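Local coordinates for Endoglucanase(Endo-1,4-beta-glucanase)protein (Pseudomonas stutzeri, PDB 6R2J) that probably hydrolyses internal beta-1,4-glucosidic bonds of cellulose as a family 5 endoglucanase and is seen here with cellobiose bound, at residues I55-W61 with V94-N100; I202-H206 with F237-L241. All blocks are in the same frame, centred on the assembly; numbering follows the deposited sequence.

Contact 1. Residues I55-W61 with V94-N100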
# COMPACT_ATOMS: atom_id res chain seq x y z
N ILE A 55 -7.91 2.72 -2.63
CA ILE A 55 -7.45 1.42 -3.06
C ILE A 55 -5.93 1.47 -3.20
O ILE A 55 -5.38 2.38 -3.82
CB ILE A 55 -8.08 1.02 -4.41
CG1 ILE A 55 -9.60 1.04 -4.31
CG2 ILE A 55 -7.54 -0.34 -4.87
CD1 ILE A 55 -10.18 -0.14 -3.57
N ARG A 56 -5.26 0.48 -2.62
CA ARG A 56 -3.85 0.23 -2.87
C ARG A 56 -3.75 -0.99 -3.78
O ARG A 56 -4.34 -2.03 -3.48
CB ARG A 56 -3.06 0.01 -1.57
CG ARG A 56 -1.55 -0.34 -1.84
CD ARG A 56 -0.84 -0.30 -0.53
NE ARG A 56 0.60 -0.56 -0.50
CZ ARG A 56 1.16 -1.71 -0.18
NH1 ARG A 56 0.43 -2.79 0.07
NH2 ARG A 56 2.48 -1.78 -0.09
N PHE A 57 -3.04 -0.85 -4.88
CA PHE A 57 -3.02 -1.92 -5.88
C PHE A 57 -1.62 -2.42 -6.17
O PHE A 57 -0.89 -1.78 -6.95
CB PHE A 57 -3.71 -1.48 -7.16
CG PHE A 57 -3.92 -2.61 -8.12
CD1 PHE A 57 -4.92 -3.54 -7.88
CD2 PHE A 57 -3.09 -2.79 -9.20
CE1 PHE A 57 -5.14 -4.62 -8.73
CE2 PHE A 57 -3.28 -3.90 -10.05
CZ PHE A 57 -4.32 -4.79 -9.82
N PRO A 58 -1.21 -3.58 -5.61
CA PRO A 58 0.11 -4.14 -5.93
C PRO A 58 0.23 -4.68 -7.37
O PRO A 58 -0.69 -5.30 -7.91
CB PRO A 58 0.30 -5.25 -4.89
CG PRO A 58 -0.71 -4.96 -3.79
CD PRO A 58 -1.87 -4.28 -4.48
N PHE A 59 1.40 -4.44 -7.96
CA PHE A 59 1.85 -5.03 -9.20
C PHE A 59 3.34 -5.28 -9.01
O PHE A 59 3.96 -4.81 -8.03
CB PHE A 59 1.49 -4.10 -10.35
CG PHE A 59 2.34 -2.88 -10.40
CD1 PHE A 59 2.06 -1.80 -9.59
CD2 PHE A 59 3.49 -2.85 -11.20
CE1 PHE A 59 2.87 -0.68 -9.61
CE2 PHE A 59 4.31 -1.76 -11.22
CZ PHE A 59 4.00 -0.65 -10.44
N ILE A 60 3.95 -6.04 -9.93
CA ILE A 60 5.39 -6.25 -9.86
C ILE A 60 6.10 -5.68 -11.08
O ILE A 60 5.59 -5.69 -12.21
CB ILE A 60 5.81 -7.71 -9.54
CG1 ILE A 60 5.34 -8.67 -10.63
CG2 ILE A 60 5.28 -8.10 -8.11
CD1 ILE A 60 5.84 -10.09 -10.41
N TRP A 61 7.31 -5.20 -10.84
CA TRP A 61 8.13 -4.64 -11.90
C TRP A 61 8.38 -5.66 -13.02
O TRP A 61 8.30 -5.33 -14.21
CB TRP A 61 9.42 -4.09 -11.24
CG TRP A 61 10.41 -3.45 -12.12
CD1 TRP A 61 10.34 -3.25 -13.49
CD2 TRP A 61 11.67 -2.94 -11.70
NE1 TRP A 61 11.50 -2.67 -13.92
CE2 TRP A 61 12.33 -2.45 -12.85
CE3 TRP A 61 12.32 -2.86 -10.45
CZ2 TRP A 61 13.59 -1.88 -12.79
CZ3 TRP A 61 13.58 -2.31 -10.40
CH2 TRP A 61 14.21 -1.84 -11.57
N VAL A 94 -6.46 5.36 -6.61
CA VAL A 94 -5.64 4.17 -6.46
C VAL A 94 -4.20 4.54 -6.17
O VAL A 94 -3.64 5.45 -6.79
CB VAL A 94 -5.74 3.29 -7.73
CG1 VAL A 94 -4.81 2.09 -7.65
CG2 VAL A 94 -7.21 2.89 -7.97
N ILE A 95 -3.59 3.79 -5.26
CA ILE A 95 -2.15 3.81 -5.03
C ILE A 95 -1.59 2.61 -5.77
O ILE A 95 -1.79 1.46 -5.38
CB ILE A 95 -1.82 3.77 -3.52
CG1 ILE A 95 -2.52 4.96 -2.80
CG2 ILE A 95 -0.30 3.84 -3.22
CD1 ILE A 95 -2.27 5.04 -1.34
N LEU A 96 -0.87 2.89 -6.86
CA LEU A 96 -0.13 1.84 -7.54
C LEU A 96 1.12 1.47 -6.75
O LEU A 96 1.96 2.32 -6.45
CB LEU A 96 0.26 2.27 -8.96
CG LEU A 96 -0.95 2.47 -9.88
CD1 LEU A 96 -0.44 2.84 -11.26
CD2 LEU A 96 -1.84 1.26 -9.94
N ASP A 97 1.26 0.19 -6.42
CA ASP A 97 2.28 -0.28 -5.49
C ASP A 97 3.18 -1.23 -6.26
O ASP A 97 2.73 -2.33 -6.62
CB ASP A 97 1.60 -0.99 -4.32
CG ASP A 97 2.47 -2.05 -3.65
OD1 ASP A 97 3.74 -1.87 -3.58
OD2 ASP A 97 1.82 -3.09 -3.27
N MET A 98 4.44 -0.84 -6.48
CA MET A 98 5.43 -1.74 -7.07
C MET A 98 5.88 -2.70 -5.96
O MET A 98 6.69 -2.35 -5.09
CB MET A 98 6.61 -0.98 -7.66
CG MET A 98 7.70 -1.91 -8.17
SD MET A 98 9.05 -1.09 -9.08
CE MET A 98 8.24 -0.47 -10.56
N HIS A 99 5.34 -3.91 -5.98
CA HIS A 99 5.34 -4.81 -4.83
C HIS A 99 6.60 -5.70 -4.85
O HIS A 99 6.53 -6.94 -4.87
CB HIS A 99 4.08 -5.65 -4.92
CG HIS A 99 3.56 -6.16 -3.61
ND1 HIS A 99 3.04 -5.32 -2.65
CD2 HIS A 99 3.44 -7.42 -3.13
CE1 HIS A 99 2.64 -6.05 -1.62
NE2 HIS A 99 2.86 -7.32 -1.89
N ASN A 100 7.77 -5.03 -4.78
CA ASN A 100 9.00 -5.69 -5.17
C ASN A 100 10.08 -5.90 -4.10
O ASN A 100 11.14 -6.45 -4.43
CB ASN A 100 9.62 -4.98 -6.38
CG ASN A 100 9.18 -5.59 -7.70
OD1 ASN A 100 8.08 -5.38 -8.14
ND2 ASN A 100 10.05 -6.37 -8.31

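Contact 2. Residues I202-H206 with F237-L241. With BGC (beta-D-glucopyranose), chain E.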
# COMPACT_ATOMS: atom_id res chain seq x y z
N ILE A 202 4.41 10.97 1.12
CA ILE A 202 3.84 10.40 2.34
C ILE A 202 4.64 9.14 2.67
O ILE A 202 5.00 8.36 1.78
CB ILE A 202 2.33 10.12 2.21
CG1 ILE A 202 1.63 11.46 1.91
CG2 ILE A 202 1.80 9.46 3.45
CD1 ILE A 202 0.20 11.30 1.30
N TYR A 203 4.89 8.94 3.96
CA TYR A 203 5.64 7.78 4.45
C TYR A 203 4.66 6.72 4.87
O TYR A 203 3.55 7.01 5.32
CB TYR A 203 6.56 8.16 5.59
CG TYR A 203 7.67 9.03 5.09
CD1 TYR A 203 7.50 10.41 5.02
CD2 TYR A 203 8.87 8.47 4.62
CE1 TYR A 203 8.51 11.22 4.55
CE2 TYR A 203 9.90 9.28 4.17
CZ TYR A 203 9.71 10.66 4.13
OH TYR A 203 10.72 11.50 3.68
N GLU A 204 5.04 5.48 4.67
CA GLU A 204 4.09 4.39 4.72
C GLU A 204 4.76 3.21 5.39
O GLU A 204 5.83 2.77 4.95
CB GLU A 204 3.66 3.91 3.33
CG GLU A 204 3.03 2.52 3.39
CD GLU A 204 2.61 2.00 2.01
OE1 GLU A 204 2.83 2.71 0.98
OE2 GLU A 204 2.09 0.88 1.96
N ALA A 205 4.08 2.67 6.40
CA ALA A 205 4.50 1.49 7.14
C ALA A 205 3.38 0.46 7.11
O ALA A 205 2.22 0.79 6.81
CB ALA A 205 4.82 1.80 8.61
N HIS A 206 3.75 -0.77 7.49
CA HIS A 206 2.88 -1.93 7.58
C HIS A 206 2.87 -2.40 9.02
O HIS A 206 3.82 -2.17 9.76
CB HIS A 206 3.37 -3.04 6.65
CG HIS A 206 3.30 -2.65 5.21
ND1 HIS A 206 3.81 -3.42 4.19
CD2 HIS A 206 2.79 -1.55 4.62
CE1 HIS A 206 3.62 -2.80 3.04
NE2 HIS A 206 2.96 -1.68 3.27
N PHE A 237 5.61 4.91 14.87
CA PHE A 237 5.60 5.44 13.50
C PHE A 237 4.95 6.82 13.46
O PHE A 237 5.53 7.77 12.92
CB PHE A 237 4.86 4.42 12.61
CG PHE A 237 4.68 4.85 11.18
CD1 PHE A 237 5.75 5.33 10.44
CD2 PHE A 237 3.43 4.77 10.57
CE1 PHE A 237 5.57 5.75 9.13
CE2 PHE A 237 3.24 5.20 9.27
CZ PHE A 237 4.30 5.69 8.55
N ILE A 238 3.75 6.93 14.05
CA ILE A 238 3.05 8.22 14.18
C ILE A 238 3.95 9.24 14.87
O ILE A 238 4.07 10.39 14.43
CB ILE A 238 1.72 8.01 14.94
CG1 ILE A 238 0.84 7.00 14.19
CG2 ILE A 238 1.06 9.37 15.25
CD1 ILE A 238 0.90 7.06 12.71
N GLU A 239 4.61 8.83 15.94
CA GLU A 239 5.45 9.75 16.69
C GLU A 239 6.64 10.20 15.87
O GLU A 239 7.01 11.38 15.90
CB GLU A 239 5.93 9.09 17.99
CG GLU A 239 4.82 9.02 19.04
CD GLU A 239 5.29 8.46 20.34
OE1 GLU A 239 6.50 8.24 20.45
OE2 GLU A 239 4.46 8.23 21.23
N TRP A 240 7.23 9.29 15.11
CA TRP A 240 8.28 9.68 14.17
C TRP A 240 7.75 10.63 13.10
O TRP A 240 8.41 11.62 12.75
CB TRP A 240 8.84 8.44 13.49
CG TRP A 240 9.99 8.66 12.61
CD1 TRP A 240 11.32 8.60 12.95
CD2 TRP A 240 9.94 8.95 11.21
NE1 TRP A 240 12.10 8.86 11.85
CE2 TRP A 240 11.28 9.08 10.77
CE3 TRP A 240 8.90 9.13 10.29
CZ2 TRP A 240 11.60 9.38 9.43
CZ3 TRP A 240 9.23 9.42 8.95
CH2 TRP A 240 10.56 9.54 8.54
N LEU A 241 6.56 10.33 12.54
CA LEU A 241 5.94 11.26 11.60
C LEU A 241 5.73 12.65 12.22
O LEU A 241 6.12 13.66 11.64
CB LEU A 241 4.61 10.69 11.12
CG LEU A 241 4.78 9.43 10.27
CD1 LEU A 241 3.41 8.72 10.16
CD2 LEU A 241 5.32 9.70 8.91
C2 BGC E . 7.60 -6.85 9.38
C3 BGC E . 7.02 -5.52 9.03
C4 BGC E . 6.06 -5.82 7.92
C5 BGC E . 5.37 -7.15 7.95
C6 BGC E . 4.46 -7.08 6.76
C1 BGC E . 6.92 -8.23 9.22
O2 BGC E . 8.32 -6.63 10.66
O3 BGC E . 8.01 -4.57 8.59
O4 BGC E . 5.30 -4.64 8.00
O5 BGC E . 6.43 -8.21 7.82
O6 BGC E . 4.10 -8.45 6.42

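Contact 1. Residues I55-W61 with V94-N100
Arg56 and Asp97 meet where two neighbouring parallel strands, 54-59 and 93-98, adjoin in the eight-stranded barrel of this family 5 TIM-barrel enzyme. Their segments 55-59 and 94-98 run 22° from parallel. Five backbone hydrogen bonds form the ladder, from Ile95 N to Ile55 O (2.7 Å) up to His99 N to Phe59 O (2.6 Å). Beyond them Asn100 OD1 takes the Trp61 N-H at 2.8 Å.

Arg56, Ile95 and Asp97 point into the barrel. The extended Arg56 chain, with CG anti to the backbone N (chi1 177°), lays its guanidinium against the Asp97 carboxylate. The two planes are stacked, 12° apart. Asp97 OD2 sits 3.4 Å from Arg56 CZ, over the centre of the group, held by charge alone. The N-H groups of Arg56 go to Asp140, Glu175, Glu252, Asn17 and Asn143. Asp97 OD2 also accepts from His99 ND1 (2.6 Å) through its syn lone pair. Pro58 CB covers one face of that imidazole.

On the other face of the sheet, Met98 CA lies over the Phe59 ring, 4.0 Å from its centroid. The partners of Arg56 probably hold its guanidinium in place and balance its charge, and the hydrogen bond to Asp97 probably limits rotation of the His99 ring.

Contact 2. Residues I202-H206 with F237-L241
Phe237 is packed on both faces. Ala205 CB sits almost centrally over one face, 3.7 Å from the ring centroid, as a CH-pi contact. Leu241 CD1, from the next turn of the same helix, covers the opposite face nearer the rim. The edge of the ring meets the backbone of the strand, with Phe237 CZ 3.6 Å from Tyr203 O. Phe237 holds CG opposite its backbone N (chi1 177°), which sends the ring from the helix to the strand.

An aromatic pair lies beside it. Trp240 turns its six-membered edge to the face of Tyr203, in a T-shaped stack with planes at 75°. Trp240 CZ3 comes 4.2 Å from Tyr203 CG. Leu241 CD2 touches Tyr203 CB at 3.9 Å.

This is the outer layer of the TIM barrel: helix 229-244 runs nearly antiparallel to strand 201-206 and packs on its outward side chains. With Phe237 replaced by alanine, the CH-pi contact to Ala205 CB would be lost and a gap would probably open between Ala205 and Leu241.

Glu204 and His206 point the other way, into the barrel. His206 NE2 donates to Glu204 OE2 at 3.0 Å, with the oxygen in the imidazole plane but the donor above the carboxylate plane. His206 ND1 is hydrogen-bonded to Glu144, and His206 belongs to the glycan pocket where the glucose unit is bound.

Overall arrangement
Both contacts are buried and belong to the same barrel, with centres about 18 Å apart. Contact 1 joins two adjacent strands by backbone hydrogen bonds. Contact 2 joins a strand to a helix by side-chain packing, and buries far less surface, 232 against 774 Å². It also lies farther from the centre of the chain. The chemistry changes with the layer: the inward face of contact 1 carries a charged and polar cluster, whereas contact 2 packs aromatic and aliphatic groups between strand and helix. The inward faces of 55-61 and 202-206 meet, for Arg56 NE lies 3.2 Å from Glu204 OE2, a long, weak ion pair.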